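Local coordinates for protein copper chaperone PCu(A)C (Methylosinus trichosporium OB3b, PDB 6P1F) that binds copper through a histidine brace in its PCu(A)C domain and probably serves as a copper chaperone in a methane-oxidizing bacterium, at residues A[50-55]-A[84-89]; A[29-34]-A[67-72]; A[97-102]-A[115-120]. One frame throughout, in Å; residues are numbered along the deposited sequence.

Contact 1: residues A[50-55]-A[84-89]; sequences RSVQFH and VELVDI
Asp88 OD2 meets the guanidinium of Arg50 at its edge, 2.7 Å from NE and in the guanidinium plane, in a nearly straight salt bridge that uses the carboxylate's anti lone pair. NH2 adds a weak bond to the same oxygen, and the carboxylate stands 77° from the guanidinium. A bend at chi3 (-57°) folds NE back beside Asp88. An alanine in place of Asp88 would probably leave the Arg50 guanidinium without its carboxylate mate and freer to swing. The Phe54 ring receives Val84 CG2 obliquely, 3.6 Å from CD1. The His55 and Glu85 side chains cross, ring and carboxylate planes 58° apart; NE2 and OE1 stay 4.0 Å apart, while Glu85 is bridged to Arg24, and His55 stacks on His83 and bonds through ND1 to Leu60 O.

Val52, Phe54, Val84 and Leu86 share the face turned to the strand 39-45, where Val52 and Phe54 meet Val44; apolar groups suit this largely buried side, and Val52 CG1 touches Leu86 CD2 at 3.7 Å. On the other side the Gln53 side chain crosses that of Val87 at about a right angle, its CD 3.7 Å from CG2. Glu85 N bonds to Gln53 O at 2.8 Å and Val87 N to Ser51 O at 2.9 Å, with Gln53 N returning a bond to Glu85 O. Arg50 N and Ser51 N both point to Val87 O, each in a weak bond: a classic beta bulge, in an antiparallel pair whose far end carries His55 and Glu85, zinc ligands in another structure of this protein, with no metal bound here.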
# COMPACT_ATOMS: atom_id res chain seq x y z
N ARG A 50 4.51 5.11 -11.46
CA ARG A 50 4.93 4.02 -12.32
C ARG A 50 4.85 2.67 -11.64
O ARG A 50 4.40 1.68 -12.22
CB ARG A 50 6.38 4.24 -12.80
CG ARG A 50 6.83 3.23 -13.88
CD ARG A 50 8.37 3.05 -13.97
NE ARG A 50 9.09 4.29 -14.23
CZ ARG A 50 9.35 4.79 -15.45
NH1 ARG A 50 8.95 4.16 -16.55
NH2 ARG A 50 10.01 5.93 -15.57
N SER A 51 5.36 2.57 -10.42
CA SER A 51 5.47 1.26 -9.84
C SER A 51 5.55 1.36 -8.34
O SER A 51 5.55 2.46 -7.79
CB SER A 51 6.70 0.53 -10.38
OG SER A 51 7.86 1.28 -10.12
N VAL A 52 5.55 0.19 -7.71
CA VAL A 52 5.69 0.12 -6.26
C VAL A 52 6.76 -0.86 -5.87
O VAL A 52 7.09 -1.82 -6.61
CB VAL A 52 4.37 -0.28 -5.56
CG1 VAL A 52 3.23 0.69 -5.93
CG2 VAL A 52 4.01 -1.71 -5.90
N GLN A 53 7.33 -0.59 -4.70
CA GLN A 53 8.30 -1.46 -4.07
C GLN A 53 7.88 -1.69 -2.63
O GLN A 53 7.75 -0.76 -1.82
CB GLN A 53 9.72 -0.85 -4.10
CG GLN A 53 10.18 -0.52 -5.52
CD GLN A 53 11.47 0.30 -5.59
OE1 GLN A 53 11.99 0.76 -4.57
NE2 GLN A 53 11.97 0.51 -6.80
N PHE A 54 7.65 -2.95 -2.33
CA PHE A 54 7.25 -3.32 -0.99
C PHE A 54 8.46 -3.58 -0.13
O PHE A 54 9.42 -4.23 -0.55
CB PHE A 54 6.36 -4.55 -1.01
CG PHE A 54 5.09 -4.38 -1.81
CD1 PHE A 54 4.02 -3.70 -1.27
CD2 PHE A 54 4.96 -4.91 -3.08
CE1 PHE A 54 2.84 -3.55 -2.01
CE2 PHE A 54 3.78 -4.79 -3.81
CZ PHE A 54 2.72 -4.09 -3.26
N HIS A 55 8.44 -3.01 1.06
CA HIS A 55 9.47 -3.27 2.07
C HIS A 55 8.81 -3.92 3.26
O HIS A 55 8.09 -3.27 4.00
CB HIS A 55 10.15 -1.97 2.47
CG HIS A 55 10.91 -1.33 1.37
ND1 HIS A 55 12.29 -1.40 1.28
CD2 HIS A 55 10.51 -0.60 0.30
CE1 HIS A 55 12.70 -0.74 0.22
NE2 HIS A 55 11.65 -0.24 -0.39
N VAL A 84 5.15 0.62 1.71
CA VAL A 84 5.23 0.59 0.27
C VAL A 84 5.89 1.87 -0.24
O VAL A 84 5.50 2.95 0.18
CB VAL A 84 3.83 0.50 -0.35
CG1 VAL A 84 3.93 0.29 -1.86
CG2 VAL A 84 3.03 -0.59 0.33
N GLU A 85 6.87 1.76 -1.13
CA GLU A 85 7.37 2.95 -1.79
C GLU A 85 6.66 3.12 -3.13
O GLU A 85 6.60 2.18 -3.91
CB GLU A 85 8.88 2.88 -2.00
CG GLU A 85 9.66 3.24 -0.77
CD GLU A 85 10.82 4.15 -1.09
OE1 GLU A 85 11.89 3.60 -1.43
OE2 GLU A 85 10.65 5.39 -1.01
N LEU A 86 6.07 4.29 -3.34
CA LEU A 86 5.49 4.67 -4.64
C LEU A 86 6.56 5.35 -5.44
O LEU A 86 7.15 6.32 -4.98
CB LEU A 86 4.30 5.62 -4.44
CG LEU A 86 3.27 5.11 -3.43
CD1 LEU A 86 2.12 6.13 -3.27
CD2 LEU A 86 2.77 3.73 -3.79
N VAL A 87 6.84 4.82 -6.62
CA VAL A 87 8.01 5.18 -7.40
C VAL A 87 7.60 5.92 -8.67
O VAL A 87 6.71 5.45 -9.38
CB VAL A 87 8.80 3.91 -7.77
CG1 VAL A 87 10.03 4.25 -8.65
CG2 VAL A 87 9.22 3.15 -6.51
N ASP A 88 8.31 7.01 -8.97
CA ASP A 88 8.07 7.82 -10.17
C ASP A 88 6.64 8.33 -10.21
O ASP A 88 5.89 8.09 -11.14
CB ASP A 88 8.43 7.04 -11.45
CG ASP A 88 9.91 6.70 -11.52
OD1 ASP A 88 10.73 7.35 -10.83
OD2 ASP A 88 10.28 5.80 -12.29
N ILE A 89 6.31 9.11 -9.18
CA ILE A 89 5.03 9.76 -9.07
C ILE A 89 4.91 10.88 -10.11
O ILE A 89 5.77 11.76 -10.16
CB ILE A 89 4.83 10.30 -7.67
CG1 ILE A 89 4.77 9.16 -6.64
CG2 ILE A 89 3.60 11.19 -7.60
CD1 ILE A 89 4.96 9.65 -5.19

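Contact 2: residues A[29-34]-A[67-72]; sequences MLVVNS and IYLPPL
The side-chain amide nitrogen of Asn33, ND2, provides the polar link between the strand 29-33 and the loop that follows the strand 67-69. ND2 donates to Pro70 O at 3.1 Å, from well above that carbonyl plane, and more weakly to Leu69 O at 3.4 Å. CG stands anti to the backbone N (chi1 179°); beyond it ND2 faces these two consecutive carbonyls. Asparagine suits this buried place because its two ends serve different partners: OD1 accepts from Ala35 N, while ND2 also bonds to Arg37 O, so the amide is fixed against rotation.

The apolar contact is looser. Val31 CG1 lies equally far, 4.1 Å, from both methyls of Leu69, whose side chain it crosses at about a right angle, a short branched residue meeting a longer one, both buried. Asn33 CB and Leu69 CB are likewise 4.1 Å apart.

A methyl-to-carbonyl touch lies at the exposed rim: Leu72 CD2 is 3.6 Å from Ser34 O.

The two segments are not paired as strands. The strand 24-33 is flanked by the strands 8-16 and 73-89, the strand 67-69 pairs with 39-45, and Leu69 also packs on Val75 of the strand 73-89, the neighbour of 24-33 in the sheet.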
# COMPACT_ATOMS: atom_id res chain seq x y z
N MET A 29 -0.48 0.61 4.77
CA MET A 29 -1.81 0.04 4.92
C MET A 29 -1.70 -1.26 5.68
O MET A 29 -0.71 -1.96 5.57
CB MET A 29 -2.46 -0.22 3.56
CG MET A 29 -1.62 -1.12 2.64
SD MET A 29 -2.35 -1.17 0.97
CE MET A 29 -1.08 -2.10 0.07
N LEU A 30 -2.74 -1.58 6.44
CA LEU A 30 -2.80 -2.87 7.11
C LEU A 30 -3.45 -3.85 6.16
O LEU A 30 -4.58 -3.61 5.72
CB LEU A 30 -3.61 -2.73 8.41
CG LEU A 30 -4.08 -4.00 9.12
CD1 LEU A 30 -2.92 -4.93 9.41
CD2 LEU A 30 -4.72 -3.55 10.43
N VAL A 31 -2.73 -4.91 5.78
CA VAL A 31 -3.29 -5.91 4.87
C VAL A 31 -3.55 -7.18 5.64
O VAL A 31 -2.67 -7.70 6.33
CB VAL A 31 -2.33 -6.20 3.72
CG1 VAL A 31 -2.94 -7.24 2.76
CG2 VAL A 31 -1.97 -4.92 2.97
N VAL A 32 -4.76 -7.72 5.54
CA VAL A 32 -5.08 -8.90 6.32
C VAL A 32 -5.57 -10.00 5.40
O VAL A 32 -6.42 -9.78 4.55
CB VAL A 32 -6.17 -8.60 7.38
CG1 VAL A 32 -6.57 -9.86 8.07
CG2 VAL A 32 -5.68 -7.55 8.40
N ASN A 33 -4.95 -11.18 5.50
CA ASN A 33 -5.49 -12.33 4.79
C ASN A 33 -6.19 -13.25 5.77
O ASN A 33 -5.53 -13.92 6.57
CB ASN A 33 -4.38 -13.10 4.05
CG ASN A 33 -4.92 -14.32 3.31
OD1 ASN A 33 -6.11 -14.37 2.97
ND2 ASN A 33 -4.04 -15.29 3.00
N SER A 34 -7.53 -13.28 5.72
CA SER A 34 -8.29 -14.16 6.60
C SER A 34 -8.56 -15.52 5.99
O SER A 34 -9.26 -16.32 6.60
CB SER A 34 -9.62 -13.52 6.99
OG SER A 34 -9.33 -12.45 7.84
N ILE A 67 3.60 -9.02 -2.56
CA ILE A 67 3.69 -9.49 -1.19
C ILE A 67 3.04 -10.86 -1.13
O ILE A 67 1.86 -10.96 -1.45
CB ILE A 67 2.96 -8.57 -0.20
CG1 ILE A 67 3.46 -7.13 -0.26
CG2 ILE A 67 3.11 -9.13 1.23
CD1 ILE A 67 2.66 -6.19 0.68
N TYR A 68 3.78 -11.89 -0.73
CA TYR A 68 3.13 -13.16 -0.42
C TYR A 68 2.50 -13.05 0.97
O TYR A 68 3.15 -12.67 1.95
CB TYR A 68 4.14 -14.31 -0.47
CG TYR A 68 3.62 -15.66 -0.02
CD1 TYR A 68 2.88 -16.48 -0.88
CD2 TYR A 68 3.90 -16.13 1.25
CE1 TYR A 68 2.44 -17.73 -0.48
CE2 TYR A 68 3.48 -17.38 1.66
CZ TYR A 68 2.74 -18.17 0.80
OH TYR A 68 2.33 -19.41 1.24
N LEU A 69 1.22 -13.38 1.03
CA LEU A 69 0.46 -13.38 2.27
C LEU A 69 0.10 -14.78 2.71
O LEU A 69 -0.79 -15.38 2.12
CB LEU A 69 -0.83 -12.61 2.04
CG LEU A 69 -0.58 -11.20 1.54
CD1 LEU A 69 -1.82 -10.67 0.83
CD2 LEU A 69 -0.26 -10.36 2.77
N PRO A 70 0.76 -15.31 3.74
CA PRO A 70 0.43 -16.63 4.29
C PRO A 70 -1.03 -16.67 4.73
O PRO A 70 -1.62 -15.60 4.96
CB PRO A 70 1.35 -16.76 5.50
CG PRO A 70 2.49 -15.88 5.21
CD PRO A 70 1.98 -14.74 4.35
N PRO A 71 -1.58 -17.87 4.88
CA PRO A 71 -2.92 -17.98 5.47
C PRO A 71 -2.95 -17.31 6.84
O PRO A 71 -1.96 -17.33 7.57
CB PRO A 71 -3.12 -19.49 5.61
CG PRO A 71 -2.08 -20.12 4.75
CD PRO A 71 -0.94 -19.17 4.66
N LEU A 72 -4.09 -16.71 7.18
CA LEU A 72 -4.33 -16.18 8.53
C LEU A 72 -3.21 -15.28 9.00
O LEU A 72 -2.65 -15.48 10.08
CB LEU A 72 -4.53 -17.31 9.52
CG LEU A 72 -5.58 -18.35 9.12
CD1 LEU A 72 -5.71 -19.38 10.22
CD2 LEU A 72 -6.90 -17.64 8.92

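Contact 3: residues A[97-102]-A[115-120]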
# COMPACT_ATOMS: atom_id res chain seq x y z
N TRP A 97 -6.78 14.90 0.76
CA TRP A 97 -7.56 14.20 -0.25
C TRP A 97 -7.14 12.72 -0.22
O TRP A 97 -6.52 12.29 0.73
CB TRP A 97 -7.33 14.78 -1.65
CG TRP A 97 -7.73 16.28 -1.82
CD1 TRP A 97 -7.67 17.27 -0.88
CD2 TRP A 97 -8.25 16.88 -2.99
NE1 TRP A 97 -8.11 18.46 -1.41
CE2 TRP A 97 -8.47 18.24 -2.71
CE3 TRP A 97 -8.56 16.40 -4.27
CZ2 TRP A 97 -8.98 19.13 -3.65
CZ3 TRP A 97 -9.04 17.28 -5.20
CH2 TRP A 97 -9.25 18.63 -4.89
N ALA A 98 -7.49 11.98 -1.26
CA ALA A 98 -7.10 10.58 -1.36
C ALA A 98 -6.57 10.32 -2.73
O ALA A 98 -6.87 11.04 -3.68
CB ALA A 98 -8.28 9.63 -1.02
N ALA A 99 -5.78 9.25 -2.85
CA ALA A 99 -5.21 8.80 -4.10
C ALA A 99 -5.81 7.44 -4.47
O ALA A 99 -5.71 6.50 -3.69
CB ALA A 99 -3.67 8.70 -3.96
N GLU A 100 -6.48 7.39 -5.61
CA GLU A 100 -7.13 6.15 -6.06
C GLU A 100 -6.14 5.19 -6.67
O GLU A 100 -5.34 5.56 -7.53
CB GLU A 100 -8.22 6.48 -7.08
CG GLU A 100 -8.98 5.23 -7.59
CD GLU A 100 -10.12 5.58 -8.55
OE1 GLU A 100 -9.85 6.07 -9.67
OE2 GLU A 100 -11.30 5.38 -8.18
N MET A 101 -6.16 3.95 -6.21
CA MET A 101 -5.35 2.94 -6.86
C MET A 101 -6.01 1.58 -6.74
O MET A 101 -6.80 1.32 -5.85
CB MET A 101 -3.94 2.94 -6.25
CG MET A 101 -3.94 2.57 -4.78
SD MET A 101 -2.35 2.98 -3.98
CE MET A 101 -2.48 4.77 -3.86
N THR A 102 -5.70 0.67 -7.65
CA THR A 102 -6.32 -0.64 -7.60
C THR A 102 -5.32 -1.69 -7.14
O THR A 102 -4.25 -1.82 -7.72
CB THR A 102 -6.91 -1.02 -8.95
OG1 THR A 102 -7.90 -0.04 -9.30
CG2 THR A 102 -7.55 -2.39 -8.88
N ALA A 115 -6.37 5.90 -0.94
CA ALA A 115 -5.41 6.05 0.14
C ALA A 115 -5.36 7.50 0.57
O ALA A 115 -5.16 8.37 -0.28
CB ALA A 115 -4.03 5.57 -0.34
N ALA A 116 -5.55 7.75 1.86
CA ALA A 116 -5.59 9.13 2.37
C ALA A 116 -4.24 9.80 2.13
O ALA A 116 -3.22 9.24 2.52
CB ALA A 116 -5.91 9.15 3.86
N VAL A 117 -4.23 10.99 1.53
CA VAL A 117 -2.97 11.73 1.37
C VAL A 117 -2.72 12.53 2.63
O VAL A 117 -3.51 13.41 2.95
CB VAL A 117 -3.01 12.67 0.16
CG1 VAL A 117 -1.68 13.43 0.04
CG2 VAL A 117 -3.32 11.91 -1.13
N GLU A 118 -1.65 12.22 3.36
CA GLU A 118 -1.32 12.92 4.60
C GLU A 118 -0.10 13.81 4.40
O GLU A 118 0.50 13.76 3.34
CB GLU A 118 -1.08 11.93 5.73
CG GLU A 118 -2.31 11.08 6.08
CD GLU A 118 -3.45 11.88 6.70
OE1 GLU A 118 -3.17 12.74 7.54
OE2 GLU A 118 -4.62 11.63 6.33
N ALA A 119 0.26 14.60 5.41
CA ALA A 119 1.40 15.50 5.34
C ALA A 119 2.65 14.71 5.02
O ALA A 119 2.76 13.55 5.41
CB ALA A 119 1.56 16.23 6.66
N PRO A 120 3.62 15.35 4.33
CA PRO A 120 4.84 14.60 3.98
C PRO A 120 5.54 14.01 5.19
O PRO A 120 6.23 13.00 5.03
CB PRO A 120 5.72 15.67 3.30
CG PRO A 120 4.74 16.65 2.73
CD PRO A 120 3.59 16.70 3.74
O HOH W 1 -6.26 12.69 3.85
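Ala99 and Ala115 form a hydrogen-bonded pair in the antiparallel beta hairpin built from the strands 98-105 and 109-118. Their bonds run both ways: Ala99 N donates to Ala115 O at 2.8 Å, and Ala115 N to Ala99 O at 2.9 Å. Two residues along, Val117 N donates to Trp97 O at 2.8 Å and 172°, the straightest of the three. Between these bonded positions Ala98 and Ala116 form a non-hydrogen-bonded pair, and the CA of Ala98 makes a CA-H...O contact with Ala115 O at 3.1 Å.

Apolar contact is modest, as suits two alanine pairs, one on each face of the sheet; the CA atoms of the non-hydrogen-bonded pair, Ala98 and Ala116, are 4.3 Å apart. Larger neighbours complete the packing on the buried side. Val117 CG2, anti to its own carbonyl carbon, lies 4.0 Å from Ala98 C. Met101 has CG between the backbone N and the carbonyl carbon (chi1 62°) and bends again at chi3; its flexible thioether ends close to Ala115 and also touches Leu27, while Ala115 packs on Pro13 and Leu27.

A water can donate to Val117 O at 3.0 Å and to Trp97 O, though other acceptors compete for its protons. On the buried side, methyl meets methyl: Met101 CE lies 3.9 Å from Ala115 CB.

Contacts 1 and 2 touch directly, Phe54 CD1 lying 3.4 Å from Ile67 CD1, although their centres are 19 Å apart on opposite sides of the chain's centre. Their segments alternate along the sequence, and their strands 73-89 and 24-33 are neighbours in one sheet. Contact 3 follows in series, its centre 14 Å from that of contact 1 and 21 Å from that of contact 2. No metal is bound here. Contact 1 supplies two zinc ligands, with His83 about 3 Å from His55 between side chains. Contact 2 holds no metal ligand, Val31 being about 10 Å from His12 between side chains. In contact 3 the side chain of Ala98 is about 7 Å from that of His1, and that of Ala116 about 8 Å from the His12 side chain.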